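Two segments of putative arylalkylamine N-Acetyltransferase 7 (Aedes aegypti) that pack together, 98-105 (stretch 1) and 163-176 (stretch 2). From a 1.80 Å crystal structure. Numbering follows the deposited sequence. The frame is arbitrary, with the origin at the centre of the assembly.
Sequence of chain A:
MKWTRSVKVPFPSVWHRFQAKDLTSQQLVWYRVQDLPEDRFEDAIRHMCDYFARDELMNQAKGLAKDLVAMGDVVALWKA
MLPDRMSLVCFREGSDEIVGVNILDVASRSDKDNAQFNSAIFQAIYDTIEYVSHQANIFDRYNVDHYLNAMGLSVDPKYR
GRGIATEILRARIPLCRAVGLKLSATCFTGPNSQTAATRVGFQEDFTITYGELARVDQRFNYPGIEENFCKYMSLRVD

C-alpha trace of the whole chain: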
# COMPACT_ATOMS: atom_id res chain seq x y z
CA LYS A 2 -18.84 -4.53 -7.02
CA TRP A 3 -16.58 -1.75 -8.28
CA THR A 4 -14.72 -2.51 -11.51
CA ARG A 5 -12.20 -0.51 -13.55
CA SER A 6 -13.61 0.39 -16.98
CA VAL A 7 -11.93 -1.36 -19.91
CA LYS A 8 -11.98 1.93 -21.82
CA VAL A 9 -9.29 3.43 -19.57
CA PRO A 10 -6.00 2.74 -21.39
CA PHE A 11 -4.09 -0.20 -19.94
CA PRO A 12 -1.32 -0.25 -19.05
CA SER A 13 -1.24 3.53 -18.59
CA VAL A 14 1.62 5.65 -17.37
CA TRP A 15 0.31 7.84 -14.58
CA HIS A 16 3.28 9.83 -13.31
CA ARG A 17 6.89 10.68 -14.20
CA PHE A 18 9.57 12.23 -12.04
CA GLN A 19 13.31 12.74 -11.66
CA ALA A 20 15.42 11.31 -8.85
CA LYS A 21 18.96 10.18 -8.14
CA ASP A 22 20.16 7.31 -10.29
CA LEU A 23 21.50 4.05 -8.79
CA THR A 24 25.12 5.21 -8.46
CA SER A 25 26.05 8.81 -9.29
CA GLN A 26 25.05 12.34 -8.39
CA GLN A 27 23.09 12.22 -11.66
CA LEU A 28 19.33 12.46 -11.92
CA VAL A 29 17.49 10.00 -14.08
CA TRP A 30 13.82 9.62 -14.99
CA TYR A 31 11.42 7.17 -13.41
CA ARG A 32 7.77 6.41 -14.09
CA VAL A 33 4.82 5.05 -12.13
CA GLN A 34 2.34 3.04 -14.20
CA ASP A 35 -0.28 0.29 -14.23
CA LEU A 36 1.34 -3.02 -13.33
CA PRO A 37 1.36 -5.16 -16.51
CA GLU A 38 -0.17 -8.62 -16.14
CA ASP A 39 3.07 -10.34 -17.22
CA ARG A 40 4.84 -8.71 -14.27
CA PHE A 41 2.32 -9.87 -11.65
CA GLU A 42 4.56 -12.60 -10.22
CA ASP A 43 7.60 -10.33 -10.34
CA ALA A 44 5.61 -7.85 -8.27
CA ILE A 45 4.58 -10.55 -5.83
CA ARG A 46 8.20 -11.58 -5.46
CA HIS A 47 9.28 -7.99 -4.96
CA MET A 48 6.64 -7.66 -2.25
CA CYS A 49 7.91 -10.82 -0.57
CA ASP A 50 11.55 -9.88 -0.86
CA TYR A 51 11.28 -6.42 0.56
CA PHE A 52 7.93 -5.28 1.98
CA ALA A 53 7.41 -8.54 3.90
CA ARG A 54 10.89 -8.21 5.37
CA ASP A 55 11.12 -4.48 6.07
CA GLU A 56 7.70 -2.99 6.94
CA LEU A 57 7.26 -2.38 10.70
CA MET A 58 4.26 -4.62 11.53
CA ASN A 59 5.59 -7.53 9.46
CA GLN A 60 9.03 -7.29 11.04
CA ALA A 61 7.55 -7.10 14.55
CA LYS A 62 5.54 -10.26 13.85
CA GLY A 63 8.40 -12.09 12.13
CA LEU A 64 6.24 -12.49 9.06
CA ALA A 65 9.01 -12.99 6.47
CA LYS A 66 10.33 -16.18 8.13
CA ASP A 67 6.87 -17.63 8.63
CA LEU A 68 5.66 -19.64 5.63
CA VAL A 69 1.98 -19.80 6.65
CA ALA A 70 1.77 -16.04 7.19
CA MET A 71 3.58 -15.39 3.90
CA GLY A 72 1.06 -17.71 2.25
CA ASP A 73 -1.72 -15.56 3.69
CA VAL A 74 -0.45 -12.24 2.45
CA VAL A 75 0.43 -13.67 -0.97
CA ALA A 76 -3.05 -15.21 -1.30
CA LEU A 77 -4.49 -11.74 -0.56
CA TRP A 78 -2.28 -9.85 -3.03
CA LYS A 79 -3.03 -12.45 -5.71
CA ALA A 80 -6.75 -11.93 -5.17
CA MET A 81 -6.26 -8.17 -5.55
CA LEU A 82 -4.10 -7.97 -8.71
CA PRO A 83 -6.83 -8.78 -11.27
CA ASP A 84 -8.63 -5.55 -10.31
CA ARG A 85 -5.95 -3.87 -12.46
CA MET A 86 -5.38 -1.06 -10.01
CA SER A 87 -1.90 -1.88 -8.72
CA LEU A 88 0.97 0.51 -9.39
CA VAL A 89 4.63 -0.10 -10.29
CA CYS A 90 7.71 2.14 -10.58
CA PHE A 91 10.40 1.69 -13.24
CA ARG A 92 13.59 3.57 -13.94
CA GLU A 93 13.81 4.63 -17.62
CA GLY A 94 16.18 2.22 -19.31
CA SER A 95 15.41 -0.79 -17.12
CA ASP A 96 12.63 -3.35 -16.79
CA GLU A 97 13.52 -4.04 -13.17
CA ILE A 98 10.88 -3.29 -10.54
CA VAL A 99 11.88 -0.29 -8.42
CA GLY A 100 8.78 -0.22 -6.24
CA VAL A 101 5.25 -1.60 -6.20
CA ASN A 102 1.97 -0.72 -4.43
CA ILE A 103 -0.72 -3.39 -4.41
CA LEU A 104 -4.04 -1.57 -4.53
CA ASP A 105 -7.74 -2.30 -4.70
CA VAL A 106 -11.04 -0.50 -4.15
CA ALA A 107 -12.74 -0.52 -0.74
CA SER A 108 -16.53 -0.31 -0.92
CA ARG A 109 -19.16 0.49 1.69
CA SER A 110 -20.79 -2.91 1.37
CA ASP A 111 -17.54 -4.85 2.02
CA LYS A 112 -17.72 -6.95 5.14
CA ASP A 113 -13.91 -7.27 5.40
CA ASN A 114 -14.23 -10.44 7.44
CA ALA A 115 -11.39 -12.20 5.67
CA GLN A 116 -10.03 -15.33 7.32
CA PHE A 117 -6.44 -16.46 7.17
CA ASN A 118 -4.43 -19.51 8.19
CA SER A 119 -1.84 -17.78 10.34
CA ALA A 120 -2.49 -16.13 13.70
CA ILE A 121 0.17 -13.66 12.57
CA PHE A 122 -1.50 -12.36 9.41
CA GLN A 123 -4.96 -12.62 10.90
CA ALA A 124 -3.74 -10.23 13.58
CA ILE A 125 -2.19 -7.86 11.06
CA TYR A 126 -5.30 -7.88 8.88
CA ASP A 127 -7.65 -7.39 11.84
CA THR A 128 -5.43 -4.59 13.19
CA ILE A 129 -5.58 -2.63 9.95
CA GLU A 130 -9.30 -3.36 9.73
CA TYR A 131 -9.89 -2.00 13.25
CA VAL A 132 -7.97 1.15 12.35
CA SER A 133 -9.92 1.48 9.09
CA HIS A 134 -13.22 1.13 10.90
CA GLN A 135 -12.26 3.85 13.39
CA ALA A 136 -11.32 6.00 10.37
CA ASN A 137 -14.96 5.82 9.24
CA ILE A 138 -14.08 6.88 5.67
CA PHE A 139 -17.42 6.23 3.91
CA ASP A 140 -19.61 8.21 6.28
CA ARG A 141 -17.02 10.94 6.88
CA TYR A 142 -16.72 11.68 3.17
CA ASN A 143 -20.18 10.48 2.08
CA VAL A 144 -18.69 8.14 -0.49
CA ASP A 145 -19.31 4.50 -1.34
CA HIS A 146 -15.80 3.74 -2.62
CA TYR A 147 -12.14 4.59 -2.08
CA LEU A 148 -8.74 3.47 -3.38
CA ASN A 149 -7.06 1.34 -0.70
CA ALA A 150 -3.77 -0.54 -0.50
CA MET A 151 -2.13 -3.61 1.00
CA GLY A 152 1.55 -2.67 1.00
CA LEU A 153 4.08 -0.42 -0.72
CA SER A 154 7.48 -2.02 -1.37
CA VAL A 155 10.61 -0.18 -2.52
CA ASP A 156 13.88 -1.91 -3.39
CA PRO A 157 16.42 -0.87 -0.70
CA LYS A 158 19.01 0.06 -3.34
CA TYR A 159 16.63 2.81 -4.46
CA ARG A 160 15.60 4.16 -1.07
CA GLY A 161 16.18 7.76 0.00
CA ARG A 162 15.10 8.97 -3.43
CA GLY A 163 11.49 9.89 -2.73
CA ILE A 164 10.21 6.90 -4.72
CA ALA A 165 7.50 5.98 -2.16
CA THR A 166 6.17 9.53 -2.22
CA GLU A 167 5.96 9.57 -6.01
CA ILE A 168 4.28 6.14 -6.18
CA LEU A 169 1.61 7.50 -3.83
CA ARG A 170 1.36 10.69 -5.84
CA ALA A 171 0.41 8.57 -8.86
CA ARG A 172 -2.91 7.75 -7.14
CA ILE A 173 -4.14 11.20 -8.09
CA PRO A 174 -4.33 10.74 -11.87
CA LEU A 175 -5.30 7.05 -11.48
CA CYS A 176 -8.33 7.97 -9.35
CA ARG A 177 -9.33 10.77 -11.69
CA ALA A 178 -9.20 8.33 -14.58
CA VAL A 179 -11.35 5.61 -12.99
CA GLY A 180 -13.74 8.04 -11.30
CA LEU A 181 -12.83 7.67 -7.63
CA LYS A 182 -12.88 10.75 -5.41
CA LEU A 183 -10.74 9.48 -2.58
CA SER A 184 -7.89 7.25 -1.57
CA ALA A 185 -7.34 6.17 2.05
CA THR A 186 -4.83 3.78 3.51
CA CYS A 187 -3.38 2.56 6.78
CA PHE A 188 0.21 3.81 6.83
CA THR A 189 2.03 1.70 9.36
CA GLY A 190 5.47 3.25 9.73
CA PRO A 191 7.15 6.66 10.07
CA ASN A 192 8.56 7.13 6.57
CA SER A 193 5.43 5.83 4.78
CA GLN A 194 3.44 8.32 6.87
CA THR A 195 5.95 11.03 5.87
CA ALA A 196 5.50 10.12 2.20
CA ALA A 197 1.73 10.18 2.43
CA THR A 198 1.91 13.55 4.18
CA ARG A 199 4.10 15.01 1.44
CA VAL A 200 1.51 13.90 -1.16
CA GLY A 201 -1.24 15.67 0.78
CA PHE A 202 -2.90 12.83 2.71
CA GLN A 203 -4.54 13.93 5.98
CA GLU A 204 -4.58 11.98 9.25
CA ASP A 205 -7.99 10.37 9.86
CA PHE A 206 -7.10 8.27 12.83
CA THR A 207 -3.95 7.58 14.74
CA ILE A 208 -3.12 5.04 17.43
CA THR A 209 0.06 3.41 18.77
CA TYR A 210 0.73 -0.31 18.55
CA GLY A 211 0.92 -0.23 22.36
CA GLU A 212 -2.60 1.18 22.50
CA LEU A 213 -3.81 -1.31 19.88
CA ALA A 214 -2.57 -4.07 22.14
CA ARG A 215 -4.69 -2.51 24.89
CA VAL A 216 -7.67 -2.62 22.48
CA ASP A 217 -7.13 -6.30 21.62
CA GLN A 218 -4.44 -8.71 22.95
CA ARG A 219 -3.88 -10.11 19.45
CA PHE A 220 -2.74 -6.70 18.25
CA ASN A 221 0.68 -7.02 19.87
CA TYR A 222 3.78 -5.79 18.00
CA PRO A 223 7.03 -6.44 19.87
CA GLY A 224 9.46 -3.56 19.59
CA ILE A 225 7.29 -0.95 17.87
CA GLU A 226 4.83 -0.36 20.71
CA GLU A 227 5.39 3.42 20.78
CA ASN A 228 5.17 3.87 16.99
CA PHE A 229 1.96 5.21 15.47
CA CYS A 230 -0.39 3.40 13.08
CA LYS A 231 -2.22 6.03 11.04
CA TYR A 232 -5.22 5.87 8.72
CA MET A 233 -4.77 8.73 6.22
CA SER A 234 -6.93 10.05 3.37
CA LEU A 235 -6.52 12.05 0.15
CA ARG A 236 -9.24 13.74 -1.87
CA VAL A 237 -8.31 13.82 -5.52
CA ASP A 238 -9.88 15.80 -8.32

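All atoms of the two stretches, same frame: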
# COMPACT_ATOMS: atom_id res chain seq x y z
N ILE A 98 11.82 -3.96 -11.44
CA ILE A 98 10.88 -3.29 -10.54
C ILE A 98 11.59 -2.45 -9.48
O ILE A 98 12.41 -2.97 -8.71
CB ILE A 98 9.92 -4.28 -9.86
CG1 ILE A 98 8.99 -4.91 -10.89
CG2 ILE A 98 9.12 -3.58 -8.74
CD1 ILE A 98 8.13 -6.03 -10.34
N VAL A 99 11.29 -1.16 -9.44
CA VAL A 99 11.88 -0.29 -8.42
C VAL A 99 11.02 -0.32 -7.15
O VAL A 99 11.53 -0.53 -6.05
CB VAL A 99 12.04 1.16 -8.89
CG1 VAL A 99 12.56 2.03 -7.77
CG2 VAL A 99 12.99 1.24 -10.10
N GLY A 100 9.73 -0.11 -7.33
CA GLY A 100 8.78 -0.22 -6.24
C GLY A 100 7.44 -0.71 -6.75
O GLY A 100 7.17 -0.69 -7.95
N VAL A 101 6.59 -1.17 -5.83
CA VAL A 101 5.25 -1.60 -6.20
C VAL A 101 4.27 -1.29 -5.06
O VAL A 101 4.66 -1.22 -3.90
CB VAL A 101 5.22 -3.10 -6.69
CG1 VAL A 101 5.99 -4.00 -5.77
CG2 VAL A 101 3.81 -3.62 -6.88
N ASN A 102 3.01 -1.02 -5.41
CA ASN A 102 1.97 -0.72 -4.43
C ASN A 102 0.79 -1.55 -4.88
O ASN A 102 0.24 -1.33 -5.96
CB ASN A 102 1.60 0.77 -4.50
CG ASN A 102 1.07 1.33 -3.17
OD1 ASN A 102 0.87 2.54 -3.04
ND2 ASN A 102 0.81 0.47 -2.19
N ILE A 103 0.43 -2.56 -4.08
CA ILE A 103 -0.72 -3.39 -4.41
C ILE A 103 -1.98 -2.70 -3.92
O ILE A 103 -2.13 -2.45 -2.73
CB ILE A 103 -0.59 -4.81 -3.80
CG1 ILE A 103 0.73 -5.46 -4.23
CG2 ILE A 103 -1.77 -5.68 -4.22
CD1 ILE A 103 0.81 -5.77 -5.72
N LEU A 104 -2.89 -2.39 -4.85
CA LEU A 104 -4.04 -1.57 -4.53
C LEU A 104 -5.34 -2.28 -4.90
O LEU A 104 -5.37 -3.11 -5.83
CB LEU A 104 -3.98 -0.23 -5.31
CG LEU A 104 -2.75 0.68 -5.31
CD1 LEU A 104 -3.04 1.93 -6.12
CD2 LEU A 104 -2.33 1.08 -3.92
N ASP A 105 -6.41 -1.94 -4.20
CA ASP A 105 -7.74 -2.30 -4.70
C ASP A 105 -8.76 -1.26 -4.26
O ASP A 105 -8.39 -0.26 -3.66
CB ASP A 105 -8.15 -3.72 -4.30
CG ASP A 105 -8.39 -3.88 -2.81
OD1 ASP A 105 -8.22 -2.92 -2.04
OD2 ASP A 105 -8.75 -5.01 -2.42
N GLY A 163 12.84 9.35 -2.64
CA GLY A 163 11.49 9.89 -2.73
C GLY A 163 10.56 9.02 -3.55
O GLY A 163 9.45 9.47 -3.88
N ILE A 164 10.99 7.80 -3.85
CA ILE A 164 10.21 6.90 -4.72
C ILE A 164 8.83 6.54 -4.12
O ILE A 164 7.83 6.53 -4.85
CB ILE A 164 11.03 5.66 -5.17
CG1 ILE A 164 11.91 6.02 -6.38
CG2 ILE A 164 10.12 4.47 -5.51
CD1 ILE A 164 13.31 5.45 -6.34
N ALA A 165 8.78 6.32 -2.81
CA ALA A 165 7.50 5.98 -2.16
C ALA A 165 6.50 7.13 -2.31
O ALA A 165 5.32 6.92 -2.66
CB ALA A 165 7.72 5.65 -0.69
N THR A 166 6.97 8.34 -2.03
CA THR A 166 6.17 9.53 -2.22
C THR A 166 5.59 9.58 -3.63
O THR A 166 4.39 9.73 -3.81
CB THR A 166 7.01 10.79 -1.99
OG1 THR A 166 7.51 10.80 -0.64
CG2 THR A 166 6.17 12.05 -2.24
N GLU A 167 6.45 9.47 -4.64
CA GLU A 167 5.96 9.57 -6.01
C GLU A 167 5.00 8.45 -6.44
O GLU A 167 4.07 8.69 -7.24
CB GLU A 167 7.13 9.73 -7.00
CG GLU A 167 8.04 10.92 -6.73
CD GLU A 167 7.30 12.25 -6.52
OE1 GLU A 167 6.34 12.55 -7.25
OE2 GLU A 167 7.69 13.02 -5.62
N ILE A 168 5.19 7.25 -5.89
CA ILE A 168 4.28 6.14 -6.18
C ILE A 168 2.90 6.47 -5.59
O ILE A 168 1.88 6.23 -6.24
CB ILE A 168 4.81 4.79 -5.62
CG1 ILE A 168 5.93 4.27 -6.50
CG2 ILE A 168 3.71 3.76 -5.54
CD1 ILE A 168 6.74 3.17 -5.87
N LEU A 169 2.88 7.03 -4.39
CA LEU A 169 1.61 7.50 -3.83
C LEU A 169 1.02 8.65 -4.63
O LEU A 169 -0.20 8.78 -4.73
CB LEU A 169 1.77 7.97 -2.40
CG LEU A 169 2.12 6.90 -1.37
CD1 LEU A 169 2.43 7.55 -0.06
CD2 LEU A 169 0.96 5.91 -1.23
N ARG A 170 1.87 9.52 -5.15
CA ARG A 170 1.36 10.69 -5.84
C ARG A 170 0.63 10.25 -7.10
O ARG A 170 -0.35 10.88 -7.52
CB ARG A 170 2.47 11.71 -6.17
CG ARG A 170 1.90 13.10 -6.46
CD ARG A 170 2.95 14.03 -7.08
NE ARG A 170 4.15 14.08 -6.26
CZ ARG A 170 4.28 14.87 -5.19
NH1 ARG A 170 3.29 15.68 -4.83
NH2 ARG A 170 5.41 14.85 -4.49
N ALA A 171 1.09 9.15 -7.69
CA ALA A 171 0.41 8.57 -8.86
C ALA A 171 -1.06 8.16 -8.65
O ALA A 171 -1.76 7.87 -9.62
CB ALA A 171 1.21 7.39 -9.41
N ARG A 172 -1.52 8.12 -7.41
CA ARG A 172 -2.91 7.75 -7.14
C ARG A 172 -3.86 8.83 -7.64
O ARG A 172 -5.03 8.56 -7.96
CB ARG A 172 -3.10 7.52 -5.64
CG ARG A 172 -2.54 6.19 -5.16
CD ARG A 172 -2.86 5.98 -3.68
NE ARG A 172 -2.05 4.91 -3.11
CZ ARG A 172 -2.21 4.44 -1.88
NH1 ARG A 172 -3.16 4.94 -1.09
NH2 ARG A 172 -1.42 3.47 -1.44
N ILE A 173 -3.34 10.05 -7.71
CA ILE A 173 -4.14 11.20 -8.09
C ILE A 173 -4.65 11.07 -9.54
O ILE A 173 -5.87 11.10 -9.75
CB ILE A 173 -3.40 12.54 -7.82
CG1 ILE A 173 -3.20 12.74 -6.32
CG2 ILE A 173 -4.18 13.68 -8.40
CD1 ILE A 173 -2.31 13.92 -5.98
N PRO A 174 -3.75 10.93 -10.53
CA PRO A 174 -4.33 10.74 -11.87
C PRO A 174 -5.06 9.41 -12.04
O PRO A 174 -6.05 9.37 -12.77
CB PRO A 174 -3.11 10.83 -12.81
CG PRO A 174 -1.93 10.57 -11.94
CD PRO A 174 -2.28 11.04 -10.57
N LEU A 175 -4.61 8.35 -11.37
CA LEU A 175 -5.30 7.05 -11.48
C LEU A 175 -6.75 7.16 -11.01
O LEU A 175 -7.65 6.66 -11.68
CB LEU A 175 -4.57 5.96 -10.67
CG LEU A 175 -5.26 4.60 -10.55
CD1 LEU A 175 -5.49 3.93 -11.91
CD2 LEU A 175 -4.48 3.67 -9.63
N CYS A 176 -6.97 7.83 -9.88
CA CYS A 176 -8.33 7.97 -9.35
C CYS A 176 -9.18 8.84 -10.27
O CYS A 176 -10.36 8.59 -10.45
CB CYS A 176 -8.33 8.59 -7.96
SG CYS A 176 -7.83 7.47 -6.65
O HOH W 1 0.05 4.35 -4.96
O HOH W 2 0.23 1.80 0.66

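How do the two backbones lie against each other? Stretch 1 is a strand, and the helix that begins at Ile-164 crosses it at 47°, the axes coming within 9.2 Å. The CA atoms of Gly-100 and Ile-164 are 7.4 Å apart, as are those of Asn-102 and Ile-168, whereas Leu-104 CA and Arg-172 CA are separated by 9.7 Å. From Gly-100 on, the strand alternates: Asn-102 and Leu-104 point toward the helical stretch and Val-101 away, while Val-99, whose backbone angles of -87/-50 are not extended, points toward it as well. Gly-100 occupies a toward-facing position but has no side chain to point.

What does the lack of a side chain at Gly-100 allow? Without a side chain there, Ile-168 CD1 can rest 4.0 Å from Gly-100 CA. A CB on Gly-100 would lie 2.8 Å from that same Ile-168 CD1, a clash. The Ile-168 side chain also packs its CG2 at 3.8 Å from Asn-102 CB, and Val-99 CG1 meets Ile-164 CD1 at 3.8 Å.

What holds the polar centre together? Arg-172 NH2 donates a nearly straight hydrogen bond to Asn-102 OD1, 2.9 Å long, with the oxygen at the edge of the guanidinium, near its plane, where N-H groups point. Water 1 reinforces it: the water donates to Asn-102 OD1 and Ile-168 O, its O lying 2.8 and 2.9 Å from them, and accepts from Arg-172 NE at 2.9 Å. One water thus ties the strand side chain to both a helix carbonyl and the arginine.

How is the arginine accommodated among apolar neighbours? Leu-104 CD2 approaches Arg-172 NH2 to 3.6 Å, so the buried guanidinium has a methyl beside it as well as its polar partners. Farther along, Leu-104 CD1 reaches Leu-175 CD2 at 4.2 Å, a looser apolar contact that extends the packing beyond Arg-172.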